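Local coordinates for protein putative citrate lyase, alfa subunit (Streptococcus mutans, PDB 2HJ0) that probably serves as the alpha subunit of a citrate lyase, a CitF-family alpha/beta protein built around two large mixed sheets and present here as a pair of identical chains, at residues 494-499 against 505-510; 108-113 against 131-136; 352-357 against 401-406. All coordinates share one frame; numbering follows the deposited sequence.

Interactions 1 and 2 both belong to the region of the sheet that contains strand 504-511, the hairpin as two of its strands and the helices packed on it. They touch: the Val-494 side chain and Asn-510 at one end of the hairpin pack on the backbone at the end of helix 127-135, with the two centres about 16 Å apart. Interaction 3 lies between the two sheets of the chain, about 20 Å from interaction 1 between centres, and meets it where the Tyr-499 ring packs on Cys-401. Arg-500, directly after segment 494-499, adds a salt bridge to Asp-402 of interaction 3. Interactions 2 and 3 are separate, about 19 Å apart at their nearest atoms, so the hairpin is what lies in contact with both.

Interaction 1. Residues 494-499 against 505-510; sequences VALIEY and IDVVRN
Ile-497 packs against Ile-505 and Val-508 across a beta hairpin, strands 493-498 and 504-511, that forms one edge, within this chain, of one of its two large mixed sheets. The strands run antiparallel, their axes 4.8 Å apart. The middle of the hairpin is tight on both faces. On one, a chi1 of -78° sets Ile-497 CG1 beside the backbone N, and CG2 takes the place opposite that N: CG2 lies 3.4 Å from Ile-505 CG2, while CD1 swings along the strand to 3.5 Å from Val-508 CG2. On the other, Leu-496 and Val-507 lie side by side, CD2 of the first 3.5 Å from CG1 of the second. Strand 143-145 pairs through its backbone with the other edge of strand 493-498.

The looser side is the partly exposed end at Arg-509 and Asn-510. Arg-509 turns away from the partner strand and gives NH2 to the backbone O of Asp-9, and Asn-510 meets Val-494 with its CB and CA while OD1 takes the N-H of Lys-492. Here a classic beta bulge sets two residues, Val-494 and Ala-495, opposite the single Val-508. Val-508 O therefore receives two N-H groups, a weak one from Val-494 and a straighter one from Ala-495 N at 3.3 Å. Toward the other end Ile-497 bonds two neighbouring residues: its N reaches Asp-506 O, and its O receives Ile-505 N at 3.2 Å, nearly along the C=O axis.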
ATOM      1  N   VAL A 494     -19.719 -25.501  18.786  1.00 21.74           N
ATOM      2  CA  VAL A 494     -18.272 -25.358  18.862  1.00 19.91           C
ATOM      3  C   VAL A 494     -17.701 -24.205  18.029  1.00 18.29           C
ATOM      4  O   VAL A 494     -16.677 -23.616  18.388  1.00 16.47           O
ATOM      5  CB  VAL A 494     -17.611 -26.680  18.437  1.00 20.61           C
ATOM      6  CG1 VAL A 494     -16.342 -26.422  17.643  1.00 22.30           C
ATOM      7  CG2 VAL A 494     -17.313 -27.503  19.674  1.00 20.84           C
ATOM      8  N   ALA A 495     -18.369 -23.883  16.923  1.00 16.98           N
ATOM      9  CA  ALA A 495     -17.922 -22.813  16.036  1.00 15.09           C
ATOM     10  C   ALA A 495     -18.984 -22.391  15.014  1.00 13.49           C
ATOM     11  O   ALA A 495     -19.862 -23.164  14.652  1.00 12.36           O
ATOM     12  CB  ALA A 495     -16.661 -23.262  15.308  1.00 14.54           C
ATOM     13  N   LEU A 496     -18.890 -21.156  14.549  1.00 12.17           N
ATOM     14  CA  LEU A 496     -19.809 -20.657  13.546  1.00 12.45           C
ATOM     15  C   LEU A 496     -19.045 -20.513  12.221  1.00 12.96           C
ATOM     16  O   LEU A 496     -17.877 -20.107  12.204  1.00 14.71           O
ATOM     17  CB  LEU A 496     -20.357 -19.295  13.984  1.00 13.28           C
ATOM     18  CG  LEU A 496     -21.036 -19.221  15.376  1.00 14.34           C
ATOM     19  CD1 LEU A 496     -21.452 -17.788  15.685  1.00 11.84           C
ATOM     20  CD2 LEU A 496     -22.255 -20.135  15.415  1.00 14.82           C
ATOM     21  N   ILE A 497     -19.669 -20.868  11.106  1.00 12.52           N
ATOM     22  CA  ILE A 497     -18.987 -20.690   9.825  1.00 11.69           C
ATOM     23  C   ILE A 497     -19.624 -19.484   9.148  1.00  9.99           C
ATOM     24  O   ILE A 497     -20.795 -19.516   8.768  1.00  7.30           O
ATOM     25  CB  ILE A 497     -19.109 -21.947   8.889  1.00 12.55           C
ATOM     26  CG1 ILE A 497     -18.122 -23.042   9.328  1.00 13.13           C
ATOM     27  CG2 ILE A 497     -18.762 -21.576   7.460  1.00 11.70           C
ATOM     28  CD1 ILE A 497     -18.329 -23.546  10.739  1.00 14.73           C
ATOM     29  N   GLU A 498     -18.849 -18.410   9.031  1.00  9.63           N
ATOM     30  CA  GLU A 498     -19.322 -17.197   8.389  1.00  9.78           C
ATOM     31  C   GLU A 498     -18.933 -17.226   6.913  1.00 10.13           C
ATOM     32  O   GLU A 498     -17.769 -17.402   6.582  1.00 10.54           O
ATOM     33  CB  GLU A 498     -18.709 -15.952   9.037  1.00  9.98           C
ATOM     34  CG  GLU A 498     -19.064 -14.671   8.279  1.00 13.86           C
ATOM     35  CD  GLU A 498     -18.135 -13.510   8.589  1.00 15.90           C
ATOM     36  OE1 GLU A 498     -18.357 -12.804   9.596  1.00 18.56           O
ATOM     37  OE2 GLU A 498     -17.169 -13.309   7.822  1.00 17.66           O
ATOM     38  N   TYR A 499     -19.917 -17.070   6.035  1.00 10.61           N
ATOM     39  CA  TYR A 499     -19.683 -17.045   4.595  1.00 11.10           C
ATOM     40  C   TYR A 499     -18.932 -15.765   4.237  1.00 12.53           C
ATOM     41  O   TYR A 499     -19.000 -14.766   4.965  1.00 12.55           O
ATOM     42  CB  TYR A 499     -21.012 -17.056   3.842  1.00 11.17           C
ATOM     43  CG  TYR A 499     -20.878 -17.252   2.349  1.00 10.81           C
ATOM     44  CD1 TYR A 499     -20.345 -18.431   1.836  1.00  9.52           C
ATOM     45  CD2 TYR A 499     -21.301 -16.270   1.444  1.00 11.46           C
ATOM     46  CE1 TYR A 499     -20.232 -18.639   0.470  1.00 10.00           C
ATOM     47  CE2 TYR A 499     -21.192 -16.473   0.064  1.00 11.85           C
ATOM     48  CZ  TYR A 499     -20.651 -17.667  -0.407  1.00 11.94           C
ATOM     49  OH  TYR A 499     -20.523 -17.895  -1.756  1.00 16.08           O
ATOM     50  N   ILE A 505     -23.565 -19.531   7.092  1.00 13.74           N
ATOM     51  CA  ILE A 505     -23.950 -20.546   6.130  1.00 13.80           C
ATOM     52  C   ILE A 505     -24.176 -21.864   6.861  1.00 13.09           C
ATOM     53  O   ILE A 505     -24.968 -22.683   6.422  1.00 14.11           O
ATOM     54  CB  ILE A 505     -22.854 -20.698   5.011  1.00 15.61           C
ATOM     55  CG1 ILE A 505     -23.102 -21.933   4.151  1.00 17.11           C
ATOM     56  CG2 ILE A 505     -21.483 -20.845   5.642  1.00 14.93           C
ATOM     57  CD1 ILE A 505     -24.514 -22.072   3.622  1.00 18.86           C
ATOM     58  N   ASP A 506     -23.511 -22.062   7.993  1.00 12.64           N
ATOM     59  CA  ASP A 506     -23.677 -23.307   8.738  1.00 13.92           C
ATOM     60  C   ASP A 506     -23.041 -23.171  10.126  1.00 13.83           C
ATOM     61  O   ASP A 506     -22.599 -22.086  10.504  1.00 13.48           O
ATOM     62  CB  ASP A 506     -23.022 -24.452   7.949  1.00 15.83           C
ATOM     63  CG  ASP A 506     -23.373 -25.830   8.483  1.00 17.93           C
ATOM     64  OD1 ASP A 506     -24.311 -25.956   9.302  1.00 19.19           O
ATOM     65  OD2 ASP A 506     -22.709 -26.803   8.061  1.00 19.38           O
ATOM     66  N   VAL A 507     -23.013 -24.259  10.888  1.00 13.19           N
ATOM     67  CA  VAL A 507     -22.397 -24.247  12.209  1.00 14.57           C
ATOM     68  C   VAL A 507     -21.779 -25.596  12.458  1.00 15.37           C
ATOM     69  O   VAL A 507     -22.018 -26.540  11.711  1.00 16.59           O
ATOM     70  CB  VAL A 507     -23.403 -23.971  13.356  1.00 14.89           C
ATOM     71  CG1 VAL A 507     -23.837 -22.512  13.351  1.00 14.15           C
ATOM     72  CG2 VAL A 507     -24.585 -24.894  13.225  1.00 14.18           C
ATOM     73  N   VAL A 508     -20.984 -25.681  13.516  1.00 15.75           N
ATOM     74  CA  VAL A 508     -20.322 -26.919  13.869  1.00 17.73           C
ATOM     75  C   VAL A 508     -20.568 -27.221  15.333  1.00 19.99           C
ATOM     76  O   VAL A 508     -20.363 -26.366  16.199  1.00 20.41           O
ATOM     77  CB  VAL A 508     -18.812 -26.820  13.630  1.00 17.25           C
ATOM     78  CG1 VAL A 508     -18.105 -28.039  14.185  1.00 15.55           C
ATOM     79  CG2 VAL A 508     -18.548 -26.692  12.146  1.00 19.07           C
ATOM     80  N   ARG A 509     -21.005 -28.444  15.607  1.00 21.66           N
ATOM     81  CA  ARG A 509     -21.278 -28.869  16.972  1.00 23.66           C
ATOM     82  C   ARG A 509     -20.140 -29.714  17.517  1.00 23.51           C
ATOM     83  O   ARG A 509     -19.283 -30.176  16.761  1.00 24.77           O
ATOM     84  CB  ARG A 509     -22.599 -29.644  17.031  1.00 23.50           C
ATOM     85  CG  ARG A 509     -23.802 -28.763  16.729  1.00 25.95           C
ATOM     86  CD  ARG A 509     -25.120 -29.503  16.847  1.00 26.23           C
ATOM     87  NE  ARG A 509     -26.265 -28.588  16.834  1.00 27.03           N
ATOM     88  CZ  ARG A 509     -26.688 -27.928  15.760  1.00 27.82           C
ATOM     89  NH1 ARG A 509     -26.062 -28.078  14.595  1.00 27.70           N
ATOM     90  NH2 ARG A 509     -27.738 -27.121  15.859  1.00 27.59           N
ATOM     91  N   ASN A 510     -20.135 -29.909  18.831  1.00 23.14           N
ATOM     92  CA  ASN A 510     -19.089 -30.695  19.473  1.00 21.34           C
ATOM     93  C   ASN A 510     -19.259 -32.183  19.221  1.00 21.27           C
ATOM     94  O   ASN A 510     -20.343 -32.655  18.871  1.00 21.71           O
ATOM     95  CB  ASN A 510     -19.051 -30.416  20.986  1.00 21.26           C
ATOM     96  CG  ASN A 510     -20.351 -30.784  21.700  1.00 20.18           C
ATOM     97  OD1 ASN A 510     -21.387 -30.129  21.528  1.00 18.67           O
ATOM     98  ND2 ASN A 510     -20.294 -31.835  22.510  1.00 18.39           N
TER

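Interaction 2. Residues 108-113 against 131-136; sequences PLIDHI and GAAISE
Ile-110 lays its side chain over the methyl of Ala-133, and three of its carbons share that one group: CD1 at 3.8 Å from Ala-133 CB, CG1 and CG2 only slightly farther. A chi1 of -56° turns both branches of Ile-110 to the methyl, and the extended chi2 lays CD1 alongside it. One turn further along, Ile-113 points at the same helix, and its CD1 stands 4.1 Å from CD1 of Ile-134, the two side chains crossing at about a right angle. Ile-134 is folded back instead of extended, chi2 -64°, and it too brings its end nearer than its base.

Helices 109-114 and 127-135 each link two parallel neighbouring strands of the large sheet, 95-99 to 118-123 and 118-123 to 143-145, the beta-alpha-beta arrangement of a Rossmann-like fold. Beneath them Ile-113 also rests on Ile-121 of strand 118-123, and Ile-138 and Met-139 fill in from the following loop. No hydrogen bond or charge pair crosses between the two segments and they bury only 127 Å² together, so their direct contact rests on a few apolar touches, which carry little directional preference.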
ATOM      1  N   PRO A 108       0.168 -25.155  21.892  1.00 21.37           N
ATOM      2  CA  PRO A 108       0.179 -24.415  23.157  1.00 20.13           C
ATOM      3  C   PRO A 108      -1.087 -23.596  23.395  1.00 19.20           C
ATOM      4  O   PRO A 108      -1.437 -23.295  24.530  1.00 19.32           O
ATOM      5  CB  PRO A 108       1.414 -23.540  23.014  1.00 20.45           C
ATOM      6  CG  PRO A 108       2.340 -24.431  22.267  1.00 19.24           C
ATOM      7  CD  PRO A 108       1.447 -24.974  21.183  1.00 20.13           C
ATOM      8  N   LEU A 109      -1.766 -23.242  22.310  1.00 19.01           N
ATOM      9  CA  LEU A 109      -2.995 -22.466  22.382  1.00 16.90           C
ATOM     10  C   LEU A 109      -4.014 -23.155  23.281  1.00 17.68           C
ATOM     11  O   LEU A 109      -4.697 -22.497  24.063  1.00 17.57           O
ATOM     12  CB  LEU A 109      -3.602 -22.314  20.994  1.00 13.91           C
ATOM     13  CG  LEU A 109      -4.258 -20.999  20.609  1.00 13.62           C
ATOM     14  CD1 LEU A 109      -5.247 -21.292  19.468  1.00 13.69           C
ATOM     15  CD2 LEU A 109      -4.989 -20.358  21.773  1.00 13.30           C
ATOM     16  N   ILE A 110      -4.118 -24.477  23.172  1.00 18.04           N
ATOM     17  CA  ILE A 110      -5.092 -25.213  23.967  1.00 18.43           C
ATOM     18  C   ILE A 110      -5.082 -24.824  25.447  1.00 19.48           C
ATOM     19  O   ILE A 110      -6.121 -24.457  26.000  1.00 18.62           O
ATOM     20  CB  ILE A 110      -4.905 -26.730  23.804  1.00 18.63           C
ATOM     21  CG1 ILE A 110      -4.992 -27.101  22.322  1.00 16.31           C
ATOM     22  CG2 ILE A 110      -5.991 -27.470  24.568  1.00 17.99           C
ATOM     23  CD1 ILE A 110      -4.720 -28.546  22.043  1.00 15.50           C
ATOM     24  N   ASP A 111      -3.918 -24.878  26.089  1.00 20.67           N
ATOM     25  CA  ASP A 111      -3.844 -24.500  27.495  1.00 22.40           C
ATOM     26  C   ASP A 111      -4.261 -23.056  27.734  1.00 23.07           C
ATOM     27  O   ASP A 111      -4.919 -22.757  28.731  1.00 24.38           O
ATOM     28  CB  ASP A 111      -2.436 -24.699  28.059  1.00 24.39           C
ATOM     29  CG  ASP A 111      -2.141 -26.148  28.401  1.00 26.86           C
ATOM     30  OD1 ASP A 111      -3.057 -26.856  28.867  1.00 29.36           O
ATOM     31  OD2 ASP A 111      -0.985 -26.576  28.220  1.00 28.19           O
ATOM     32  N   HIS A 112      -3.879 -22.150  26.837  1.00 23.16           N
ATOM     33  CA  HIS A 112      -4.243 -20.740  27.006  1.00 22.55           C
ATOM     34  C   HIS A 112      -5.758 -20.562  26.976  1.00 22.78           C
ATOM     35  O   HIS A 112      -6.295 -19.595  27.521  1.00 22.40           O
ATOM     36  CB  HIS A 112      -3.616 -19.876  25.905  1.00 22.65           C
ATOM     37  CG  HIS A 112      -2.121 -19.864  25.919  1.00 21.19           C
ATOM     38  ND1 HIS A 112      -1.391 -19.417  26.999  1.00 20.36           N
ATOM     39  CD2 HIS A 112      -1.218 -20.245  24.983  1.00 20.89           C
ATOM     40  CE1 HIS A 112      -0.102 -19.526  26.728  1.00 21.50           C
ATOM     41  NE2 HIS A 112       0.030 -20.025  25.511  1.00 20.61           N
ATOM     42  N   ILE A 113      -6.435 -21.496  26.323  1.00 22.38           N
ATOM     43  CA  ILE A 113      -7.879 -21.460  26.221  1.00 23.14           C
ATOM     44  C   ILE A 113      -8.456 -21.950  27.544  1.00 23.43           C
ATOM     45  O   ILE A 113      -9.299 -21.289  28.151  1.00 23.62           O
ATOM     46  CB  ILE A 113      -8.377 -22.365  25.060  1.00 23.54           C
ATOM     47  CG1 ILE A 113      -7.876 -21.811  23.720  1.00 22.71           C
ATOM     48  CG2 ILE A 113      -9.893 -22.442  25.071  1.00 24.28           C
ATOM     49  CD1 ILE A 113      -8.297 -22.615  22.518  1.00 22.64           C
ATOM     50  N   GLY A 131      -7.976 -27.866  16.437  1.00 21.72           N
ATOM     51  CA  GLY A 131      -9.326 -28.182  16.011  1.00 21.53           C
ATOM     52  C   GLY A 131      -9.957 -29.287  16.837  1.00 20.52           C
ATOM     53  O   GLY A 131     -11.153 -29.238  17.132  1.00 20.87           O
ATOM     54  N   ALA A 132      -9.156 -30.285  17.202  1.00 19.99           N
ATOM     55  CA  ALA A 132      -9.617 -31.411  18.018  1.00 19.46           C
ATOM     56  C   ALA A 132     -10.119 -30.862  19.338  1.00 18.36           C
ATOM     57  O   ALA A 132     -11.245 -31.133  19.744  1.00 18.54           O
ATOM     58  CB  ALA A 132      -8.478 -32.385  18.268  1.00 17.69           C
ATOM     59  N   ALA A 133      -9.272 -30.088  20.006  1.00 18.17           N
ATOM     60  CA  ALA A 133      -9.653 -29.479  21.271  1.00 18.16           C
ATOM     61  C   ALA A 133     -10.977 -28.713  21.111  1.00 18.59           C
ATOM     62  O   ALA A 133     -11.968 -29.027  21.777  1.00 18.36           O
ATOM     63  CB  ALA A 133      -8.558 -28.544  21.754  1.00 15.86           C
ATOM     64  N   ILE A 134     -11.003 -27.719  20.228  1.00 18.62           N
ATOM     65  CA  ILE A 134     -12.215 -26.935  20.015  1.00 19.01           C
ATOM     66  C   ILE A 134     -13.462 -27.777  19.769  1.00 20.58           C
ATOM     67  O   ILE A 134     -14.564 -27.415  20.181  1.00 21.02           O
ATOM     68  CB  ILE A 134     -12.050 -25.980  18.842  1.00 16.84           C
ATOM     69  CG1 ILE A 134     -11.042 -24.905  19.214  1.00 16.35           C
ATOM     70  CG2 ILE A 134     -13.386 -25.358  18.485  1.00 16.06           C
ATOM     71  CD1 ILE A 134     -11.491 -24.038  20.358  1.00 16.92           C
ATOM     72  N   SER A 135     -13.276 -28.913  19.117  1.00 21.04           N
ATOM     73  CA  SER A 135     -14.383 -29.793  18.798  1.00 21.70           C
ATOM     74  C   SER A 135     -14.923 -30.524  20.028  1.00 23.15           C
ATOM     75  O   SER A 135     -16.033 -31.047  20.003  1.00 21.98           O
ATOM     76  CB  SER A 135     -13.934 -30.801  17.737  1.00 21.06           C
ATOM     77  OG  SER A 135     -14.946 -31.028  16.773  1.00 23.29           O
ATOM     78  N   GLU A 136     -14.139 -30.565  21.102  1.00 25.24           N
ATOM     79  CA  GLU A 136     -14.580 -31.242  22.306  1.00 26.55           C
ATOM     80  C   GLU A 136     -15.172 -30.276  23.323  1.00 26.15           C
ATOM     81  O   GLU A 136     -15.471 -30.659  24.451  1.00 26.45           O
ATOM     82  CB  GLU A 136     -13.435 -32.036  22.939  1.00 27.72           C
ATOM     83  CG  GLU A 136     -12.477 -31.226  23.777  1.00 32.40           C
ATOM     84  CD  GLU A 136     -11.527 -32.110  24.595  1.00 35.39           C
ATOM     85  OE1 GLU A 136     -10.764 -32.905  23.987  1.00 35.03           O
ATOM     86  OE2 GLU A 136     -11.545 -32.008  25.849  1.00 37.32           O
TER

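Interaction 3. Residues 352-357 against 401-406; sequences NMYASP and CDTAFA
Asp-402 presses its side chain against Ala-355. A chi1 of -77° places CG beside the backbone N and directs it at Ala-355. CB lies 3.8 Å from the Ala-355 CB methyl, and CG is equally near that methyl. OD2 passes 3.9 Å from Ala-355 CB and accepts the backbone N-H of Gly-149. OD1 comes to 3.5 Å from Ala-355 O, two acceptors with no bond between them; Arg-500 serves both, through a salt bridge from NE to OD1 and a weak hydrogen bond from NH2 to the carbonyl. Ser-147 OG also bonds OD1, and the carboxylate is probably well fixed in rotation.

Beside this, Tyr-354 brings OH to 3.6 Å from Thr-403 CG2. That CG2 approaches the ring obliquely, and the hydroxyl is hydrogen-bonded to Gln-277 OE1. The next residue, Ala-355, sets its CB over one face of the ring, nearer its edge than its centre.

In the fold, helix 351-355 follows the outer strand 346-348 of the second sheet and helix 400-406 leads into its strand 409-413. Thr-403 backs onto strand 369-372, Thr-223 of the second subunit packs on Asn-352, and the start of helix 148-157, from the other sheet's region, meets Asp-402 through His-148 and Gly-149.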
ATOM      1  N   ASN A 352      -6.650  -8.839   0.760  1.00  5.54           N
ATOM      2  CA  ASN A 352      -7.819  -8.077   0.368  1.00  7.83           C
ATOM      3  C   ASN A 352      -7.900  -7.981  -1.141  1.00  9.68           C
ATOM      4  O   ASN A 352      -8.936  -8.273  -1.739  1.00  9.88           O
ATOM      5  CB  ASN A 352      -7.807  -6.671   0.961  1.00 10.53           C
ATOM      6  CG  ASN A 352      -9.133  -5.939   0.740  1.00 12.98           C
ATOM      7  OD1 ASN A 352     -10.180  -6.332   1.275  1.00 13.85           O
ATOM      8  ND2 ASN A 352      -9.094  -4.878  -0.063  1.00 13.33           N
HETATM    9  N   MSE A 353      -6.807  -7.570  -1.771  1.00 11.45           N
HETATM   10  CA  MSE A 353      -6.802  -7.469  -3.220  1.00 12.95           C
HETATM   11  C   MSE A 353      -7.061  -8.851  -3.804  1.00 13.11           C
HETATM   12  O   MSE A 353      -7.572  -8.994  -4.927  1.00 12.52           O
HETATM   13  CB  MSE A 353      -5.456  -6.969  -3.715  1.00 15.55           C
HETATM   14  CG  MSE A 353      -5.452  -6.697  -5.205  1.00 21.03           C
HETATM   15 SE   MSE A 353      -3.758  -5.993  -5.739  1.00 29.74          SE
HETATM   16  CE  MSE A 353      -3.595  -6.819  -7.456  1.00 24.59           C
ATOM     17  N   TYR A 354      -6.699  -9.864  -3.016  1.00 12.79           N
ATOM     18  CA  TYR A 354      -6.846 -11.259  -3.398  1.00 12.49           C
ATOM     19  C   TYR A 354      -8.270 -11.769  -3.523  1.00 11.52           C
ATOM     20  O   TYR A 354      -8.723 -12.042  -4.633  1.00 10.81           O
ATOM     21  CB  TYR A 354      -6.060 -12.172  -2.430  1.00 13.01           C
ATOM     22  CG  TYR A 354      -6.259 -13.656  -2.688  1.00 14.91           C
ATOM     23  CD1 TYR A 354      -6.153 -14.172  -3.974  1.00 16.38           C
ATOM     24  CD2 TYR A 354      -6.595 -14.533  -1.658  1.00 15.22           C
ATOM     25  CE1 TYR A 354      -6.382 -15.514  -4.238  1.00 18.55           C
ATOM     26  CE2 TYR A 354      -6.830 -15.890  -1.913  1.00 17.06           C
ATOM     27  CZ  TYR A 354      -6.725 -16.372  -3.212  1.00 18.65           C
ATOM     28  OH  TYR A 354      -6.984 -17.700  -3.512  1.00 21.18           O
ATOM     29  N   ALA A 355      -8.987 -11.884  -2.410  1.00 10.39           N
ATOM     30  CA  ALA A 355     -10.328 -12.445  -2.501  1.00 11.82           C
ATOM     31  C   ALA A 355     -11.463 -11.789  -1.719  1.00 11.72           C
ATOM     32  O   ALA A 355     -12.411 -12.466  -1.323  1.00 11.55           O
ATOM     33  CB  ALA A 355     -10.256 -13.910  -2.147  1.00  9.90           C
ATOM     34  N   SER A 356     -11.398 -10.480  -1.526  1.00 12.01           N
ATOM     35  CA  SER A 356     -12.437  -9.803  -0.775  1.00 12.79           C
ATOM     36  C   SER A 356     -13.673  -9.521  -1.584  1.00 13.47           C
ATOM     37  O   SER A 356     -13.613  -8.928  -2.653  1.00 15.43           O
ATOM     38  CB  SER A 356     -11.938  -8.488  -0.202  1.00 14.27           C
ATOM     39  OG  SER A 356     -13.021  -7.733   0.301  1.00 14.21           O
ATOM     40  N   PRO A 357     -14.830  -9.935  -1.068  1.00 13.67           N
ATOM     41  CA  PRO A 357     -16.095  -9.711  -1.764  1.00 12.54           C
ATOM     42  C   PRO A 357     -16.546  -8.243  -1.696  1.00 12.55           C
ATOM     43  O   PRO A 357     -17.351  -7.808  -2.505  1.00 13.73           O
ATOM     44  CB  PRO A 357     -17.048 -10.662  -1.049  1.00 12.34           C
ATOM     45  CG  PRO A 357     -16.536 -10.640   0.358  1.00 13.32           C
ATOM     46  CD  PRO A 357     -15.028 -10.696   0.181  1.00 13.46           C
ATOM     47  N   CYS A 401     -14.462 -21.204  -0.750  1.00 11.16           N
ATOM     48  CA  CYS A 401     -15.718 -20.595  -1.165  1.00 11.54           C
ATOM     49  C   CYS A 401     -15.469 -19.263  -1.878  1.00 12.04           C
ATOM     50  O   CYS A 401     -16.326 -18.794  -2.617  1.00 12.89           O
ATOM     51  CB  CYS A 401     -16.652 -20.379   0.033  1.00 10.91           C
ATOM     52  SG  CYS A 401     -16.266 -18.964   1.087  1.00 12.72           S
ATOM     53  N   ASP A 402     -14.299 -18.663  -1.660  1.00 11.91           N
ATOM     54  CA  ASP A 402     -13.950 -17.389  -2.292  1.00 11.33           C
ATOM     55  C   ASP A 402     -13.776 -17.503  -3.795  1.00 11.13           C
ATOM     56  O   ASP A 402     -14.506 -16.895  -4.567  1.00 10.27           O
ATOM     57  CB  ASP A 402     -12.634 -16.832  -1.742  1.00 13.01           C
ATOM     58  CG  ASP A 402     -12.778 -16.211  -0.381  1.00 15.20           C
ATOM     59  OD1 ASP A 402     -13.787 -15.496  -0.142  1.00 16.61           O
ATOM     60  OD2 ASP A 402     -11.860 -16.417   0.447  1.00 15.54           O
ATOM     61  N   THR A 403     -12.776 -18.266  -4.211  1.00 11.74           N
ATOM     62  CA  THR A 403     -12.519 -18.398  -5.630  1.00 12.97           C
ATOM     63  C   THR A 403     -13.634 -19.198  -6.293  1.00 11.97           C
ATOM     64  O   THR A 403     -14.041 -18.912  -7.419  1.00 11.48           O
ATOM     65  CB  THR A 403     -11.180 -19.082  -5.884  1.00 12.32           C
ATOM     66  OG1 THR A 403     -11.325 -20.482  -5.652  1.00 17.15           O
ATOM     67  CG2 THR A 403     -10.144 -18.541  -4.949  1.00 10.68           C
ATOM     68  N   ALA A 404     -14.138 -20.203  -5.592  1.00 11.17           N
ATOM     69  CA  ALA A 404     -15.202 -21.012  -6.165  1.00 10.83           C
ATOM     70  C   ALA A 404     -16.288 -20.100  -6.695  1.00 10.97           C
ATOM     71  O   ALA A 404     -16.925 -20.389  -7.705  1.00 12.81           O
ATOM     72  CB  ALA A 404     -15.786 -21.949  -5.127  1.00  9.08           C
ATOM     73  N   PHE A 405     -16.515 -18.987  -6.019  1.00 10.07           N
ATOM     74  CA  PHE A 405     -17.543 -18.090  -6.489  1.00  9.51           C
ATOM     75  C   PHE A 405     -17.067 -17.171  -7.614  1.00  9.83           C
ATOM     76  O   PHE A 405     -17.736 -17.049  -8.635  1.00 10.57           O
ATOM     77  CB  PHE A 405     -18.093 -17.268  -5.323  1.00  8.17           C
ATOM     78  CG  PHE A 405     -19.022 -16.158  -5.745  1.00  7.17           C
ATOM     79  CD1 PHE A 405     -18.525 -14.902  -6.066  1.00  5.35           C
ATOM     80  CD2 PHE A 405     -20.390 -16.378  -5.843  1.00  6.01           C
ATOM     81  CE1 PHE A 405     -19.371 -13.891  -6.475  1.00  6.49           C
ATOM     82  CE2 PHE A 405     -21.242 -15.368  -6.252  1.00  5.48           C
ATOM     83  CZ  PHE A 405     -20.732 -14.124  -6.569  1.00  6.54           C
ATOM     84  N   ALA A 406     -15.916 -16.532  -7.429  1.00  8.92           N
ATOM     85  CA  ALA A 406     -15.407 -15.606  -8.417  1.00  8.60           C
ATOM     86  C   ALA A 406     -15.098 -16.244  -9.755  1.00 10.42           C
ATOM     87  O   ALA A 406     -15.447 -15.694 -10.801  1.00 12.22           O
ATOM     88  CB  ALA A 406     -14.190 -14.918  -7.889  1.00  8.82           C
TER